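Local coordinates for protein pyruvate carboxylase n-terminal domain (Aquifex aeolicus, PDB 1ULZ) that forms the biotin carboxylase subunit of a pyruvate carboxylase, with an ATP-grasp domain in each chain of its two-subunit assembly, at residues A[361-366]-A[389-394]; A[336-341]-A[384-389]. The protein carries 1 engineered substitution. One frame throughout, in Å; residues are numbered along the deposited sequence.

Contact 1 (A[361-366]-A[389-394]); sequences GGFGIR and ITWAPT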
ATOM      1  N   GLY A 361      -8.470   2.385  -0.697  1.00 18.34           N
ATOM      2  CA  GLY A 361      -7.292   2.086   0.094  1.00 17.78           C
ATOM      3  C   GLY A 361      -7.520   0.877   0.988  1.00 20.03           C
ATOM      4  O   GLY A 361      -8.660   0.492   1.261  1.00 18.81           O
ATOM      5  N   GLY A 362      -6.430   0.272   1.441  1.00 20.04           N
ATOM      6  CA  GLY A 362      -6.536  -0.889   2.299  1.00 19.35           C
ATOM      7  C   GLY A 362      -5.343  -1.807   2.148  1.00 20.01           C
ATOM      8  O   GLY A 362      -4.372  -1.477   1.463  1.00 19.88           O
ATOM      9  N   PHE A 363      -5.425  -2.962   2.798  1.00 20.90           N
ATOM     10  CA  PHE A 363      -4.380  -3.978   2.764  1.00 20.00           C
ATOM     11  C   PHE A 363      -4.125  -4.432   1.316  1.00 19.97           C
ATOM     12  O   PHE A 363      -5.052  -4.843   0.614  1.00 19.86           O
ATOM     13  CB  PHE A 363      -4.827  -5.160   3.634  1.00 21.60           C
ATOM     14  CG  PHE A 363      -3.824  -6.281   3.732  1.00 23.29           C
ATOM     15  CD1 PHE A 363      -3.432  -6.990   2.608  1.00 24.60           C
ATOM     16  CD2 PHE A 363      -3.313  -6.657   4.965  1.00 24.42           C
ATOM     17  CE1 PHE A 363      -2.551  -8.054   2.711  1.00 26.06           C
ATOM     18  CE2 PHE A 363      -2.434  -7.720   5.077  1.00 25.57           C
ATOM     19  CZ  PHE A 363      -2.052  -8.419   3.952  1.00 26.06           C
ATOM     20  N   GLY A 364      -2.870  -4.343   0.880  1.00 18.55           N
ATOM     21  CA  GLY A 364      -2.508  -4.764  -0.465  1.00 19.25           C
ATOM     22  C   GLY A 364      -2.892  -3.823  -1.594  1.00 19.71           C
ATOM     23  O   GLY A 364      -2.832  -4.194  -2.766  1.00 20.22           O
ATOM     24  N   ILE A 365      -3.284  -2.601  -1.252  1.00 17.79           N
ATOM     25  CA  ILE A 365      -3.687  -1.632  -2.259  1.00 18.02           C
ATOM     26  C   ILE A 365      -2.725  -0.456  -2.335  1.00 18.07           C
ATOM     27  O   ILE A 365      -2.376   0.140  -1.315  1.00 19.05           O
ATOM     28  CB  ILE A 365      -5.104  -1.080  -1.969  1.00 18.63           C
ATOM     29  CG1 ILE A 365      -6.131  -2.212  -2.053  1.00 15.90           C
ATOM     30  CG2 ILE A 365      -5.442   0.049  -2.948  1.00 14.45           C
ATOM     31  CD1 ILE A 365      -7.530  -1.765  -1.709  1.00 17.31           C
ATOM     32  N   ARG A 366      -2.305  -0.127  -3.552  1.00 17.93           N
ATOM     33  CA  ARG A 366      -1.394   0.984  -3.792  1.00 17.58           C
ATOM     34  C   ARG A 366      -1.931   1.850  -4.925  1.00 17.96           C
ATOM     35  O   ARG A 366      -2.406   1.337  -5.945  1.00 19.41           O
ATOM     36  CB  ARG A 366      -0.002   0.460  -4.153  1.00 18.89           C
ATOM     37  CG  ARG A 366       0.993   1.544  -4.563  1.00 17.78           C
ATOM     38  CD  ARG A 366       2.367   0.949  -4.838  1.00 18.69           C
ATOM     39  NE  ARG A 366       3.273   1.924  -5.439  1.00 19.12           N
ATOM     40  CZ  ARG A 366       4.521   1.661  -5.812  1.00 19.95           C
ATOM     41  NH1 ARG A 366       5.025   0.443  -5.650  1.00 14.96           N
ATOM     42  NH2 ARG A 366       5.266   2.621  -6.343  1.00 19.61           N
ATOM     43  N   ILE A 389      -2.836  -0.422  -8.258  1.00 19.45           N
ATOM     44  CA  ILE A 389      -2.085  -1.664  -8.131  1.00 19.52           C
ATOM     45  C   ILE A 389      -2.493  -2.429  -6.873  1.00 20.20           C
ATOM     46  O   ILE A 389      -2.562  -1.854  -5.786  1.00 20.81           O
ATOM     47  CB  ILE A 389      -0.562  -1.385  -8.057  1.00 19.34           C
ATOM     48  CG1 ILE A 389      -0.127  -0.513  -9.233  1.00 18.22           C
ATOM     49  CG2 ILE A 389       0.216  -2.697  -8.055  1.00 19.08           C
ATOM     50  CD1 ILE A 389       0.084   0.929  -8.871  1.00 17.62           C
ATOM     51  N   THR A 390      -2.767  -3.722  -7.025  1.00 20.20           N
ATOM     52  CA  THR A 390      -3.152  -4.560  -5.893  1.00 20.95           C
ATOM     53  C   THR A 390      -2.231  -5.772  -5.770  1.00 22.70           C
ATOM     54  O   THR A 390      -1.822  -6.360  -6.775  1.00 22.53           O
ATOM     55  CB  THR A 390      -4.612  -5.076  -6.017  1.00 21.43           C
ATOM     56  OG1 THR A 390      -4.764  -5.831  -7.230  1.00 21.81           O
ATOM     57  CG2 THR A 390      -5.595  -3.910  -6.004  1.00 20.00           C
ATOM     58  N   TRP A 391      -1.900  -6.133  -4.534  1.00 22.19           N
ATOM     59  CA  TRP A 391      -1.041  -7.287  -4.273  1.00 22.21           C
ATOM     60  C   TRP A 391      -1.770  -8.307  -3.397  1.00 21.44           C
ATOM     61  O   TRP A 391      -2.553  -7.936  -2.527  1.00 20.99           O
ATOM     62  CB  TRP A 391       0.244  -6.857  -3.558  1.00 22.07           C
ATOM     63  CG  TRP A 391       1.109  -8.022  -3.195  1.00 21.97           C
ATOM     64  CD1 TRP A 391       2.098  -8.576  -3.958  1.00 22.01           C
ATOM     65  CD2 TRP A 391       0.981  -8.860  -2.036  1.00 22.12           C
ATOM     66  NE1 TRP A 391       2.584  -9.709  -3.353  1.00 22.11           N
ATOM     67  CE2 TRP A 391       1.915  -9.908  -2.174  1.00 22.28           C
ATOM     68  CE3 TRP A 391       0.161  -8.832  -0.902  1.00 22.26           C
ATOM     69  CZ2 TRP A 391       2.052 -10.916  -1.220  1.00 21.77           C
ATOM     70  CZ3 TRP A 391       0.296  -9.832   0.041  1.00 22.46           C
ATOM     71  CH2 TRP A 391       1.234 -10.861  -0.123  1.00 23.26           C
ATOM     72  N   ALA A 392      -1.497  -9.588  -3.628  1.00 21.30           N
ATOM     73  CA  ALA A 392      -2.097 -10.679  -2.857  1.00 21.79           C
ATOM     74  C   ALA A 392      -1.209 -11.918  -2.988  1.00 22.56           C
ATOM     75  O   ALA A 392      -0.424 -12.023  -3.926  1.00 23.13           O
ATOM     76  CB  ALA A 392      -3.513 -10.978  -3.365  1.00 20.20           C
ATOM     77  N   PRO A 393      -1.328 -12.874  -2.049  1.00 22.93           N
ATOM     78  CA  PRO A 393      -0.541 -14.116  -2.035  1.00 22.98           C
ATOM     79  C   PRO A 393      -0.729 -15.028  -3.249  1.00 23.33           C
ATOM     80  O   PRO A 393       0.201 -15.721  -3.668  1.00 22.56           O
ATOM     81  CB  PRO A 393      -0.996 -14.801  -0.745  1.00 23.84           C
ATOM     82  CG  PRO A 393      -1.406 -13.658   0.125  1.00 25.49           C
ATOM     83  CD  PRO A 393      -2.154 -12.773  -0.834  1.00 22.99           C
ATOM     84  N   THR A 394      -1.935 -15.033  -3.801  1.00 22.65           N
ATOM     85  CA  THR A 394      -2.242 -15.878  -4.947  1.00 23.47           C
ATOM     86  C   THR A 394      -2.930 -15.108  -6.064  1.00 23.66           C
ATOM     87  O   THR A 394      -3.512 -14.046  -5.840  1.00 24.92           O
ATOM     88  CB  THR A 394      -3.163 -17.032  -4.542  1.00 23.45           C
ATOM     89  OG1 THR A 394      -4.412 -16.499  -4.082  1.00 22.90           O
ATOM     90  CG2 THR A 394      -2.529 -17.858  -3.440  1.00 22.62           C
TER
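Arg366 and Ile389 pair in antiparallel fashion through two backbone bonds, Arg366 N to Ile389 O at 2.8 Å and Ile389 N to Arg366 O at 2.9 Å. Two residues on, Trp391 N donates to Gly364 O (2.8 Å), and the same carbonyl oxygen takes a CA-H...O contact from Thr390 CA at 3.2 Å. Gly364 belongs to a type II turn from Gly362 to Ile365, closed by Ile365 N to Gly362 O, 3.1 Å. With phi 76° it turns the chain into the strand, and its bare CA lets the chain pass close to Trp391 O.

Apolar contact is thinner. Phe363 brings CE1 to the indole edge of Trp391, 4.3 Å from CZ3, while Ile365 CG1 and Thr390 CG2, on one face of the sheet, lie near each other. Arg366, CG anti to the backbone N (chi1 174°), runs out extended to salt bridges with Glu368 and Glu300; Trp391 NE1 donates to Asn330 O. Gly361 O accepts from Arg19 of the second subunit.

The pairing thus rests on main-chain bonds, whereas Arg366 and Trp391 direct their polar ends to residues outside it, and the turn leading into this outermost strand meets the subunit interface.

Contact 2 (A[336-341]-A[384-389]); sequences CRINAE and MIAKLI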
ATOM      1  N   CYS A 336      -3.857  -1.732 -13.069  1.00 21.21           N
ATOM      2  CA  CYS A 336      -4.840  -1.327 -14.059  1.00 21.12           C
ATOM      3  C   CYS A 336      -4.710   0.165 -14.307  1.00 22.17           C
ATOM      4  O   CYS A 336      -4.616   0.957 -13.363  1.00 21.24           O
ATOM      5  CB  CYS A 336      -6.252  -1.618 -13.568  1.00 21.43           C
ATOM      6  SG  CYS A 336      -6.615  -3.344 -13.332  1.00 24.38           S
ATOM      7  N   ARG A 337      -4.712   0.552 -15.576  1.00 20.68           N
ATOM      8  CA  ARG A 337      -4.609   1.957 -15.910  1.00 21.30           C
ATOM      9  C   ARG A 337      -5.987   2.613 -15.938  1.00 21.52           C
ATOM     10  O   ARG A 337      -6.863   2.232 -16.708  1.00 20.91           O
ATOM     11  CB  ARG A 337      -3.892   2.128 -17.254  1.00 23.31           C
ATOM     12  CG  ARG A 337      -2.554   1.410 -17.275  1.00 26.20           C
ATOM     13  CD  ARG A 337      -1.592   2.003 -18.279  1.00 30.45           C
ATOM     14  NE  ARG A 337      -0.343   1.250 -18.321  1.00 30.34           N
ATOM     15  CZ  ARG A 337       0.697   1.575 -19.078  1.00 32.24           C
ATOM     16  NH1 ARG A 337       0.642   2.647 -19.860  1.00 31.87           N
ATOM     17  NH2 ARG A 337       1.789   0.823 -19.062  1.00 32.39           N
ATOM     18  N   ILE A 338      -6.167   3.583 -15.055  1.00 22.12           N
ATOM     19  CA  ILE A 338      -7.406   4.328 -14.946  1.00 23.67           C
ATOM     20  C   ILE A 338      -7.229   5.536 -15.862  1.00 23.78           C
ATOM     21  O   ILE A 338      -6.600   6.525 -15.482  1.00 21.61           O
ATOM     22  CB  ILE A 338      -7.625   4.824 -13.501  1.00 24.42           C
ATOM     23  CG1 ILE A 338      -7.402   3.679 -12.508  1.00 25.72           C
ATOM     24  CG2 ILE A 338      -9.031   5.402 -13.350  1.00 24.60           C
ATOM     25  CD1 ILE A 338      -8.441   2.593 -12.562  1.00 25.10           C
ATOM     26  N   ASN A 339      -7.766   5.444 -17.073  1.00 25.12           N
ATOM     27  CA  ASN A 339      -7.647   6.535 -18.036  1.00 26.54           C
ATOM     28  C   ASN A 339      -8.984   7.189 -18.327  1.00 28.05           C
ATOM     29  O   ASN A 339     -10.032   6.543 -18.292  1.00 26.97           O
ATOM     30  CB  ASN A 339      -7.073   6.035 -19.369  1.00 25.81           C
ATOM     31  CG  ASN A 339      -5.777   5.274 -19.206  1.00 26.39           C
ATOM     32  OD1 ASN A 339      -4.942   5.632 -18.383  1.00 27.18           O
ATOM     33  ND2 ASN A 339      -5.595   4.227 -20.005  1.00 23.37           N
ATOM     34  N   ALA A 340      -8.933   8.480 -18.618  1.00 29.47           N
ATOM     35  CA  ALA A 340     -10.128   9.223 -18.975  1.00 32.56           C
ATOM     36  C   ALA A 340     -10.320   8.957 -20.465  1.00 34.38           C
ATOM     37  O   ALA A 340      -9.819   9.699 -21.310  1.00 36.04           O
ATOM     38  CB  ALA A 340      -9.926  10.711 -18.730  1.00 30.65           C
ATOM     39  N   GLU A 341     -11.020   7.877 -20.780  1.00 36.34           N
ATOM     40  CA  GLU A 341     -11.276   7.518 -22.165  1.00 39.85           C
ATOM     41  C   GLU A 341     -12.485   6.591 -22.243  1.00 41.46           C
ATOM     42  O   GLU A 341     -12.837   5.937 -21.256  1.00 41.53           O
ATOM     43  CB  GLU A 341     -10.041   6.840 -22.768  1.00 39.88           C
ATOM     44  CG  GLU A 341      -9.478   5.694 -21.947  1.00 40.88           C
ATOM     45  CD  GLU A 341      -8.160   5.176 -22.498  1.00 40.74           C
ATOM     46  OE1 GLU A 341      -7.334   6.009 -22.927  1.00 39.19           O
ATOM     47  OE2 GLU A 341      -7.940   3.942 -22.490  1.00 41.70           O
ATOM     48  N   MET A 384      -4.171   9.470 -18.709  1.00 27.73           N
ATOM     49  CA  MET A 384      -4.073   8.724 -17.457  1.00 28.01           C
ATOM     50  C   MET A 384      -4.531   9.542 -16.249  1.00 26.68           C
ATOM     51  O   MET A 384      -4.127  10.691 -16.073  1.00 25.20           O
ATOM     52  CB  MET A 384      -2.627   8.260 -17.244  1.00 30.68           C
ATOM     53  CG  MET A 384      -2.418   7.297 -16.067  1.00 36.71           C
ATOM     54  SD  MET A 384      -0.682   6.715 -15.955  1.00 40.36           S
ATOM     55  CE  MET A 384      -0.535   5.862 -17.552  1.00 37.48           C
ATOM     56  N   ILE A 385      -5.391   8.947 -15.428  1.00 25.13           N
ATOM     57  CA  ILE A 385      -5.870   9.606 -14.222  1.00 24.24           C
ATOM     58  C   ILE A 385      -5.115   9.023 -13.030  1.00 23.14           C
ATOM     59  O   ILE A 385      -4.661   9.751 -12.151  1.00 22.23           O
ATOM     60  CB  ILE A 385      -7.374   9.363 -14.000  1.00 26.08           C
ATOM     61  CG1 ILE A 385      -8.169   9.903 -15.189  1.00 26.53           C
ATOM     62  CG2 ILE A 385      -7.822  10.022 -12.694  1.00 23.39           C
ATOM     63  CD1 ILE A 385      -9.635   9.572 -15.125  1.00 25.84           C
ATOM     64  N   ALA A 386      -4.980   7.700 -13.013  1.00 21.82           N
ATOM     65  CA  ALA A 386      -4.285   7.019 -11.930  1.00 21.89           C
ATOM     66  C   ALA A 386      -3.873   5.603 -12.309  1.00 21.12           C
ATOM     67  O   ALA A 386      -4.329   5.055 -13.307  1.00 20.84           O
ATOM     68  CB  ALA A 386      -5.177   6.972 -10.690  1.00 19.70           C
ATOM     69  N   LYS A 387      -2.990   5.026 -11.504  1.00 19.78           N
ATOM     70  CA  LYS A 387      -2.548   3.655 -11.698  1.00 19.03           C
ATOM     71  C   LYS A 387      -2.886   2.920 -10.411  1.00 18.49           C
ATOM     72  O   LYS A 387      -2.309   3.200  -9.360  1.00 17.74           O
ATOM     73  CB  LYS A 387      -1.042   3.577 -11.954  1.00 17.09           C
ATOM     74  CG  LYS A 387      -0.606   4.178 -13.276  1.00 19.65           C
ATOM     75  CD  LYS A 387       0.856   3.888 -13.571  1.00 19.89           C
ATOM     76  CE  LYS A 387       1.774   4.437 -12.496  1.00 18.65           C
ATOM     77  NZ  LYS A 387       3.196   4.426 -12.936  1.00 21.50           N
ATOM     78  N   LEU A 388      -3.838   1.998 -10.499  1.00 17.87           N
ATOM     79  CA  LEU A 388      -4.263   1.211  -9.346  1.00 17.99           C
ATOM     80  C   LEU A 388      -3.540  -0.133  -9.347  1.00 18.11           C
ATOM     81  O   LEU A 388      -3.617  -0.887 -10.317  1.00 17.50           O
ATOM     82  CB  LEU A 388      -5.774   0.987  -9.397  1.00 16.86           C
ATOM     83  CG  LEU A 388      -6.382   0.126  -8.291  1.00 18.05           C
ATOM     84  CD1 LEU A 388      -6.156   0.777  -6.923  1.00 17.56           C
ATOM     85  CD2 LEU A 388      -7.867  -0.055  -8.570  1.00 16.84           C
ATOM     86  N   ILE A 389      -2.836  -0.422  -8.258  1.00 19.45           N
ATOM     87  CA  ILE A 389      -2.085  -1.664  -8.131  1.00 19.52           C
ATOM     88  C   ILE A 389      -2.493  -2.429  -6.873  1.00 20.20           C
ATOM     89  O   ILE A 389      -2.562  -1.854  -5.786  1.00 20.81           O
ATOM     90  CB  ILE A 389      -0.562  -1.385  -8.057  1.00 19.34           C
ATOM     91  CG1 ILE A 389      -0.127  -0.513  -9.233  1.00 18.22           C
ATOM     92  CG2 ILE A 389       0.216  -2.697  -8.055  1.00 19.08           C
ATOM     93  CD1 ILE A 389       0.084   0.929  -8.871  1.00 17.62           C
TER
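A classic beta bulge joins Ile338 to Ile385 and Ala386, where strand 332-339 pairs antiparallel with strand 384-392. Ile338 O accepts two backbone N-H groups, a short bond from Ile385 N (2.7 Å) nearly along the C=O axis and a longer one from Ala386 N (3.2 Å), which meets a lone pair of the oxygen. Ile338 N returns a bond to Ala386 O, and Cys336 and Leu388 form the next hydrogen-bonded pair.

The extra residue shifts the register by one, so that Asn339 stands opposite Met384 in the large antiparallel sheet that runs into the biotin carboxylase C-terminal region. Within the bulge, Ile385, with CG1 anti to its carbonyl carbon (chi1 -60°), reaches along the partner chain and sets CD1 3.8 Å from Ala340 CB, at the centre of an inverse gamma turn. Ile338 lies with CB 4.3 Å from Ala386 CB and CG1 4.4 Å from Leu388 CB; helices 395-407 and 418-426 cover the face that carries Cys336, Ile338 and Leu388.

On the other face Asn339 OD1 comes 3.3 Å from Met384 CA, and ND2 bonds weakly to Glu341 OE2. The Met384 chain bends at its end (chi3 -62°), bringing CE 4.1 Å from Arg337 CD, obliquely to the guanidinium. That guanidinium is held by Glu239 and Glu295, and Lys387 NZ by Glu12 and Val294 O.

In the fold
From the N terminus, of the strands concerned, 332-339 comes first; its end, with the residues after it, supplies 336-341. The chain then passes through the turn at 362-365 into strand 365-369 and returns along strand 384-392. That last strand lies between the other two: residues 384-389 close the 42-residue loop of contact 2, and residues 389-394 close the 22-residue loop of contact 1. The segments alternate along the chain, so the loops cross. Ile389 ends one segment and starts the other, and Leu388 CD1 packs 4.1 Å from Ile365 CG2. Together they join the sheet's outermost strand, near the second subunit, to its buried interior, with helix 395-407 against both contacts.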